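Local coordinates for protein ultraspiracle (Drosophila melanogaster, PDB 1HG4) that is a nuclear hormone receptor and transcription factor whose ligand-binding domain here holds a phospholipid and is locked in an inactive conformation, at residues 92-97 against 234-239; 209-214 against 227-232. All coordinates share one frame; numbering follows the deposited sequence.

Contact 1. Residues 92-97 against 234-239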
ATOM      1  N   LEU A  92     -13.077  18.522  -9.263  1.00 23.55           N
ATOM      2  CA  LEU A  92     -12.555  19.588  -8.414  1.00 23.80           C
ATOM      3  C   LEU A  92     -13.283  20.882  -8.725  1.00 24.01           C
ATOM      4  O   LEU A  92     -13.653  21.615  -7.804  1.00 22.57           O
ATOM      5  CB  LEU A  92     -11.043  19.763  -8.622  1.00 22.95           C
ATOM      6  CG  LEU A  92     -10.166  18.601  -8.105  1.00 23.71           C
ATOM      7  CD1 LEU A  92      -8.710  18.833  -8.515  1.00 21.81           C
ATOM      8  CD2 LEU A  92     -10.275  18.467  -6.588  1.00 18.38           C
ATOM      9  N   LEU A  93     -13.506  21.162 -10.013  1.00 24.63           N
ATOM     10  CA  LEU A  93     -14.219  22.387 -10.395  1.00 24.00           C
ATOM     11  C   LEU A  93     -15.659  22.369  -9.892  1.00 22.82           C
ATOM     12  O   LEU A  93     -16.114  23.335  -9.282  1.00 22.22           O
ATOM     13  CB  LEU A  93     -14.212  22.591 -11.911  1.00 24.56           C
ATOM     14  CG  LEU A  93     -12.840  22.813 -12.548  1.00 27.73           C
ATOM     15  CD1 LEU A  93     -13.002  23.316 -13.972  1.00 27.74           C
ATOM     16  CD2 LEU A  93     -12.065  23.816 -11.746  1.00 29.43           C
ATOM     17  N   ILE A  94     -16.364  21.267 -10.129  1.00 22.95           N
ATOM     18  CA  ILE A  94     -17.753  21.146  -9.701  1.00 23.56           C
ATOM     19  C   ILE A  94     -17.925  21.206  -8.193  1.00 23.85           C
ATOM     20  O   ILE A  94     -18.957  21.669  -7.714  1.00 25.50           O
ATOM     21  CB  ILE A  94     -18.388  19.852 -10.249  1.00 24.19           C
ATOM     22  CG1 ILE A  94     -18.490  19.955 -11.769  1.00 24.46           C
ATOM     23  CG2 ILE A  94     -19.778  19.636  -9.645  1.00 21.45           C
ATOM     24  CD1 ILE A  94     -19.048  18.711 -12.420  1.00 25.90           C
ATOM     25  N   ALA A  95     -16.926  20.745  -7.443  1.00 24.36           N
ATOM     26  CA  ALA A  95     -16.998  20.791  -5.980  1.00 25.41           C
ATOM     27  C   ALA A  95     -16.967  22.266  -5.563  1.00 25.43           C
ATOM     28  O   ALA A  95     -17.658  22.682  -4.636  1.00 23.54           O
ATOM     29  CB  ALA A  95     -15.821  20.035  -5.352  1.00 24.81           C
ATOM     30  N   ASN A  96     -16.152  23.054  -6.255  1.00 26.30           N
ATOM     31  CA  ASN A  96     -16.074  24.480  -5.972  1.00 27.86           C
ATOM     32  C   ASN A  96     -17.370  25.209  -6.343  1.00 27.38           C
ATOM     33  O   ASN A  96     -17.763  26.129  -5.632  1.00 26.46           O
ATOM     34  CB  ASN A  96     -14.891  25.113  -6.707  1.00 31.29           C
ATOM     35  CG  ASN A  96     -13.575  24.953  -5.949  1.00 34.81           C
ATOM     36  OD1 ASN A  96     -12.499  24.867  -6.548  1.00 36.01           O
ATOM     37  ND2 ASN A  96     -13.657  24.932  -4.625  1.00 36.37           N
ATOM     38  N   VAL A  97     -18.037  24.816  -7.434  1.00 25.78           N
ATOM     39  CA  VAL A  97     -19.282  25.494  -7.779  1.00 26.17           C
ATOM     40  C   VAL A  97     -20.358  25.088  -6.778  1.00 24.93           C
ATOM     41  O   VAL A  97     -21.208  25.896  -6.420  1.00 26.14           O
ATOM     42  CB  VAL A  97     -19.790  25.187  -9.227  1.00 26.81           C
ATOM     43  CG1 VAL A  97     -18.653  25.262 -10.201  1.00 28.99           C
ATOM     44  CG2 VAL A  97     -20.457  23.842  -9.290  1.00 32.00           C
ATOM     45  N   PRO A 234     -19.512   9.987  -4.537  1.00 26.62           N
ATOM     46  CA  PRO A 234     -20.087   9.260  -5.670  1.00 27.45           C
ATOM     47  C   PRO A 234     -21.009  10.149  -6.519  1.00 26.24           C
ATOM     48  O   PRO A 234     -21.033  10.053  -7.747  1.00 26.64           O
ATOM     49  CB  PRO A 234     -20.834   8.113  -4.998  1.00 25.90           C
ATOM     50  CG  PRO A 234     -19.996   7.839  -3.813  1.00 28.29           C
ATOM     51  CD  PRO A 234     -19.718   9.236  -3.293  1.00 27.63           C
ATOM     52  N   ALA A 235     -21.765  11.011  -5.863  1.00 25.81           N
ATOM     53  CA  ALA A 235     -22.665  11.899  -6.579  1.00 28.42           C
ATOM     54  C   ALA A 235     -21.842  12.925  -7.360  1.00 29.16           C
ATOM     55  O   ALA A 235     -22.225  13.353  -8.449  1.00 29.55           O
ATOM     56  CB  ALA A 235     -23.609  12.594  -5.599  1.00 27.66           C
ATOM     57  N   LEU A 236     -20.697  13.308  -6.804  1.00 30.40           N
ATOM     58  CA  LEU A 236     -19.833  14.270  -7.472  1.00 31.20           C
ATOM     59  C   LEU A 236     -19.281  13.631  -8.743  1.00 31.19           C
ATOM     60  O   LEU A 236     -19.267  14.249  -9.812  1.00 30.89           O
ATOM     61  CB  LEU A 236     -18.680  14.685  -6.557  1.00 29.58           C
ATOM     62  CG  LEU A 236     -18.355  16.180  -6.490  1.00 31.02           C
ATOM     63  CD1 LEU A 236     -17.054  16.372  -5.710  1.00 31.61           C
ATOM     64  CD2 LEU A 236     -18.231  16.765  -7.888  1.00 29.97           C
ATOM     65  N   ARG A 237     -18.829  12.387  -8.630  1.00 32.02           N
ATOM     66  CA  ARG A 237     -18.276  11.677  -9.783  1.00 32.13           C
ATOM     67  C   ARG A 237     -19.302  11.482 -10.894  1.00 30.63           C
ATOM     68  O   ARG A 237     -19.014  11.704 -12.065  1.00 29.49           O
ATOM     69  CB  ARG A 237     -17.734  10.308  -9.371  1.00 35.78           C
ATOM     70  CG  ARG A 237     -17.058   9.587 -10.526  1.00 40.54           C
ATOM     71  CD  ARG A 237     -16.529   8.219 -10.154  1.00 46.19           C
ATOM     72  NE  ARG A 237     -15.965   7.548 -11.326  1.00 52.36           N
ATOM     73  CZ  ARG A 237     -15.550   6.284 -11.351  1.00 53.85           C
ATOM     74  NH1 ARG A 237     -15.630   5.531 -10.260  1.00 55.78           N
ATOM     75  NH2 ARG A 237     -15.059   5.769 -12.472  1.00 55.30           N
ATOM     76  N   SER A 238     -20.502  11.055 -10.524  1.00 29.25           N
ATOM     77  CA  SER A 238     -21.550  10.842 -11.504  1.00 29.74           C
ATOM     78  C   SER A 238     -21.896  12.117 -12.276  1.00 28.22           C
ATOM     79  O   SER A 238     -21.981  12.107 -13.494  1.00 28.07           O
ATOM     80  CB  SER A 238     -22.802  10.308 -10.818  1.00 31.30           C
ATOM     81  OG  SER A 238     -23.774   9.960 -11.789  1.00 34.40           O
ATOM     82  N   ILE A 239     -22.100  13.216 -11.558  1.00 28.98           N
ATOM     83  CA  ILE A 239     -22.432  14.496 -12.183  1.00 28.08           C
ATOM     84  C   ILE A 239     -21.275  14.942 -13.069  1.00 28.06           C
ATOM     85  O   ILE A 239     -21.464  15.413 -14.188  1.00 27.25           O
ATOM     86  CB  ILE A 239     -22.698  15.579 -11.109  1.00 27.49           C
ATOM     87  CG1 ILE A 239     -23.938  15.205 -10.292  1.00 26.75           C
ATOM     88  CG2 ILE A 239     -22.869  16.934 -11.763  1.00 27.96           C
ATOM     89  CD1 ILE A 239     -24.224  16.143  -9.153  1.00 25.82           C
TER
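Leu236 places its forked end over the neighbouring residues Ile94 and Ala95, one methyl to each. Its CD2 lies 3.7 Å from CG2 of Ile94 and 3.9 Å from that residue's CB, so the branched beta carbon of Ile94 is touched along with its methyl. The other prong, CD1, reaches CB of Ala95 at 3.9 Å. The CB of Leu236 is not directed at 92-97; the branch beyond it carries the contact. Its chi1 of -135°, off the staggered positions, turns CG and both methyls across the gap. Ile94 and Leu236 run in opposite directions and pass flank to flank rather than meeting end on.

Ile94 divides its two arms between two partners. With CG1 beside the backbone N and anti to the carbonyl carbon (chi1 -67°), CG2 is presented to Leu236, while the extended CG1 arm carries CD1 to CG2 of Ile239 at 4.3 Å, a looser touch. Leu236 and Ile239, three residues apart, thus offer a common apolar face to Ile94. The contact is wholly hydrophobic: all four touching residues are buried, and 185 Å² is covered in total. The segment axes approach to 10.0 Å at 113°, and the closest CA atoms, those of Ala95 and Leu236, lie 7.3 Å apart, consistent with the small side chain of Ala95 at the nearest point of the two backbones.

Leu236 also packs on Ile185 of helix 175-186, and Ile239 on helix 154-171. Val97 touches the bound phospholipid, whereas the side chain of Ile94 stands about 5 Å from it. Steeply crossed helices joined by aliphatic side chains packed flank to flank, next to the pocket that holds the phospholipid, belong to the core of the all-helical nuclear receptor ligand-binding domain.

Contact 2. Residues 209-214 against 227-232; sequences ACLDEH and AQLLLR
Leu211 meets two successive leucines, Leu229 and Leu230, each through a different methyl. Its CD1 stands 4.2 Å from CD1 of Leu229, and its CD2 the same 4.2 Å from CD2 of Leu230. The conformation of Leu211 accounts for this division: chi1 near 180° directs the side chain from helix 197-218 toward helix 225-250, and chi2 of 58° makes CD2 the far-reaching methyl while CD1 folds back to one flank.

Leu229 and Leu230 share one rotamer, with chi1 near -67° and CD1 extended in both, yet use it differently. Leu229, whose CB already points across the gap, touches with that extended CD1. Leu230 starts from a CB turned aside and makes its touch with the other methyl, CD2, which is turned back rather than extended. Methyl-to-methyl contact at this spacing is light, in keeping with a total of 102 Å² buried and with 9.5 Å between the nearest CA atoms, those of Leu211 and Leu229.

Leu211 is further covered by Phe226 and by Cys180 of helix 175-186, and Leu229 packs on Leu171. Nearby, the OD2 atom of Asp212 is hydrogen-bonded to the backbone N of Leu78 of the second subunit, whose Lys195 packs on Leu230. This is plain leucine packing between consecutive helices of the nuclear receptor ligand-binding domain, beside a subunit interface of this assembly.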
ATOM      1  N   ALA A 209      -7.542  10.575   7.830  1.00 23.03           N
ATOM      2  CA  ALA A 209      -7.207  10.799   9.218  1.00 23.99           C
ATOM      3  C   ALA A 209      -7.485  12.254   9.598  1.00 24.87           C
ATOM      4  O   ALA A 209      -8.040  12.509  10.666  1.00 25.48           O
ATOM      5  CB  ALA A 209      -5.740  10.458   9.462  1.00 24.04           C
ATOM      6  N   CYS A 210      -7.109  13.202   8.735  1.00 25.03           N
ATOM      7  CA  CYS A 210      -7.346  14.624   9.019  1.00 27.22           C
ATOM      8  C   CYS A 210      -8.840  14.922   9.077  1.00 26.74           C
ATOM      9  O   CYS A 210      -9.311  15.585   9.998  1.00 25.67           O
ATOM     10  CB  CYS A 210      -6.693  15.515   7.959  1.00 25.56           C
ATOM     11  SG  CYS A 210      -4.885  15.588   8.106  1.00 28.97           S
ATOM     12  N   LEU A 211      -9.578  14.405   8.099  1.00 25.00           N
ATOM     13  CA  LEU A 211     -11.009  14.631   8.039  1.00 24.99           C
ATOM     14  C   LEU A 211     -11.698  14.098   9.285  1.00 25.94           C
ATOM     15  O   LEU A 211     -12.488  14.806   9.918  1.00 24.77           O
ATOM     16  CB  LEU A 211     -11.598  13.986   6.781  1.00 23.41           C
ATOM     17  CG  LEU A 211     -13.087  14.259   6.534  1.00 25.20           C
ATOM     18  CD1 LEU A 211     -13.324  15.765   6.443  1.00 26.75           C
ATOM     19  CD2 LEU A 211     -13.544  13.566   5.267  1.00 21.94           C
ATOM     20  N   ASP A 212     -11.381  12.857   9.650  1.00 27.39           N
ATOM     21  CA  ASP A 212     -11.970  12.216  10.826  1.00 28.72           C
ATOM     22  C   ASP A 212     -11.685  13.010  12.095  1.00 29.54           C
ATOM     23  O   ASP A 212     -12.584  13.241  12.893  1.00 30.01           O
ATOM     24  CB  ASP A 212     -11.441  10.778  10.971  1.00 29.78           C
ATOM     25  CG  ASP A 212     -12.174   9.992  12.045  1.00 29.09           C
ATOM     26  OD1 ASP A 212     -13.364   9.692  11.842  1.00 29.51           O
ATOM     27  OD2 ASP A 212     -11.573   9.684  13.096  1.00 28.85           O
ATOM     28  N   GLU A 213     -10.437  13.437  12.274  1.00 30.79           N
ATOM     29  CA  GLU A 213     -10.064  14.224  13.445  1.00 31.33           C
ATOM     30  C   GLU A 213     -10.899  15.496  13.521  1.00 31.71           C
ATOM     31  O   GLU A 213     -11.405  15.857  14.583  1.00 32.95           O
ATOM     32  CB  GLU A 213      -8.586  14.586  13.387  1.00 32.18           C
ATOM     33  CG  GLU A 213      -8.108  15.415  14.565  1.00 35.87           C
ATOM     34  CD  GLU A 213      -6.630  15.773  14.472  1.00 37.30           C
ATOM     35  OE1 GLU A 213      -6.206  16.316  13.428  1.00 37.27           O
ATOM     36  OE2 GLU A 213      -5.890  15.521  15.445  1.00 38.21           O
ATOM     37  N   HIS A 214     -11.039  16.170  12.388  1.00 30.27           N
ATOM     38  CA  HIS A 214     -11.830  17.383  12.340  1.00 29.36           C
ATOM     39  C   HIS A 214     -13.261  17.040  12.773  1.00 28.50           C
ATOM     40  O   HIS A 214     -13.892  17.786  13.510  1.00 28.14           O
ATOM     41  CB  HIS A 214     -11.837  17.951  10.920  1.00 29.72           C
ATOM     42  CG  HIS A 214     -12.607  19.223  10.796  1.00 29.52           C
ATOM     43  ND1 HIS A 214     -12.119  20.431  11.246  1.00 29.17           N
ATOM     44  CD2 HIS A 214     -13.853  19.467  10.328  1.00 29.35           C
ATOM     45  CE1 HIS A 214     -13.036  21.366  11.063  1.00 29.91           C
ATOM     46  NE2 HIS A 214     -14.097  20.806  10.508  1.00 28.99           N
ATOM     47  N   ALA A 227     -18.728   9.312   7.511  1.00 27.38           N
ATOM     48  CA  ALA A 227     -19.235   8.475   6.438  1.00 27.43           C
ATOM     49  C   ALA A 227     -20.192   9.245   5.546  1.00 28.28           C
ATOM     50  O   ALA A 227     -20.154   9.106   4.331  1.00 27.94           O
ATOM     51  CB  ALA A 227     -19.938   7.234   7.009  1.00 26.63           C
ATOM     52  N   GLN A 228     -21.063  10.043   6.155  1.00 30.00           N
ATOM     53  CA  GLN A 228     -22.010  10.836   5.386  1.00 31.73           C
ATOM     54  C   GLN A 228     -21.302  11.807   4.448  1.00 31.66           C
ATOM     55  O   GLN A 228     -21.708  11.967   3.296  1.00 31.97           O
ATOM     56  CB  GLN A 228     -22.935  11.625   6.311  1.00 33.43           C
ATOM     57  N   LEU A 229     -20.248  12.456   4.933  1.00 30.66           N
ATOM     58  CA  LEU A 229     -19.525  13.413   4.104  1.00 31.59           C
ATOM     59  C   LEU A 229     -18.959  12.712   2.877  1.00 32.21           C
ATOM     60  O   LEU A 229     -18.963  13.265   1.774  1.00 33.68           O
ATOM     61  CB  LEU A 229     -18.383  14.070   4.883  1.00 30.46           C
ATOM     62  CG  LEU A 229     -18.770  15.003   6.026  1.00 30.36           C
ATOM     63  CD1 LEU A 229     -17.532  15.586   6.676  1.00 30.44           C
ATOM     64  CD2 LEU A 229     -19.634  16.108   5.482  1.00 31.01           C
ATOM     65  N   LEU A 230     -18.485  11.489   3.067  1.00 31.05           N
ATOM     66  CA  LEU A 230     -17.900  10.741   1.968  1.00 30.57           C
ATOM     67  C   LEU A 230     -18.923  10.327   0.932  1.00 31.25           C
ATOM     68  O   LEU A 230     -18.578  10.140  -0.237  1.00 31.44           O
ATOM     69  CB  LEU A 230     -17.151   9.519   2.502  1.00 29.92           C
ATOM     70  CG  LEU A 230     -15.921   9.882   3.343  1.00 30.02           C
ATOM     71  CD1 LEU A 230     -15.241   8.620   3.834  1.00 30.16           C
ATOM     72  CD2 LEU A 230     -14.952  10.716   2.517  1.00 27.92           C
ATOM     73  N   LEU A 231     -20.180  10.195   1.349  1.00 31.05           N
ATOM     74  CA  LEU A 231     -21.252   9.823   0.426  1.00 31.86           C
ATOM     75  C   LEU A 231     -21.434  10.837  -0.714  1.00 32.40           C
ATOM     76  O   LEU A 231     -21.967  10.502  -1.769  1.00 34.02           O
ATOM     77  CB  LEU A 231     -22.582   9.680   1.169  1.00 32.02           C
ATOM     78  CG  LEU A 231     -22.809   8.416   1.994  1.00 34.07           C
ATOM     79  CD1 LEU A 231     -24.208   8.473   2.605  1.00 33.41           C
ATOM     80  CD2 LEU A 231     -22.659   7.181   1.108  1.00 32.32           C
ATOM     81  N   ARG A 232     -21.010  12.079  -0.504  1.00 30.80           N
ATOM     82  CA  ARG A 232     -21.146  13.082  -1.544  1.00 30.53           C
ATOM     83  C   ARG A 232     -20.209  12.808  -2.729  1.00 30.95           C
ATOM     84  O   ARG A 232     -20.482  13.246  -3.849  1.00 30.23           O
ATOM     85  CB  ARG A 232     -20.859  14.474  -0.978  1.00 31.40           C
ATOM     86  CG  ARG A 232     -21.852  14.950   0.079  1.00 33.02           C
ATOM     87  CD  ARG A 232     -23.275  14.990  -0.473  1.00 34.30           C
ATOM     88  NE  ARG A 232     -23.985  13.721  -0.295  1.00 35.04           N
ATOM     89  CZ  ARG A 232     -24.723  13.132  -1.234  1.00 33.94           C
ATOM     90  NH1 ARG A 232     -24.855  13.689  -2.428  1.00 29.96           N
ATOM     91  NH2 ARG A 232     -25.328  11.976  -0.976  1.00 34.55           N
TER

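How the contacts relate
Helix 225-250 carries one segment of each contact: residues 227-232 serve contact 2 and the adjoining 234-239 serve contact 1, and the two centres are 16 Å apart. Contact 1 lies about 7 Å from the centre of the chain, contact 2 about 18 Å, so the shared helix runs from the periphery, near a second subunit, into the core near the lipid. Along the chain, contact 2 joins consecutive helices and is nested inside the much longer loop that contact 1 closes between helices 78-100 and 225-250. Adjoining parts of one helix, kinked at Pro234, thus pack against a neighbour in sequence in contact 2 and a distant helix in contact 1.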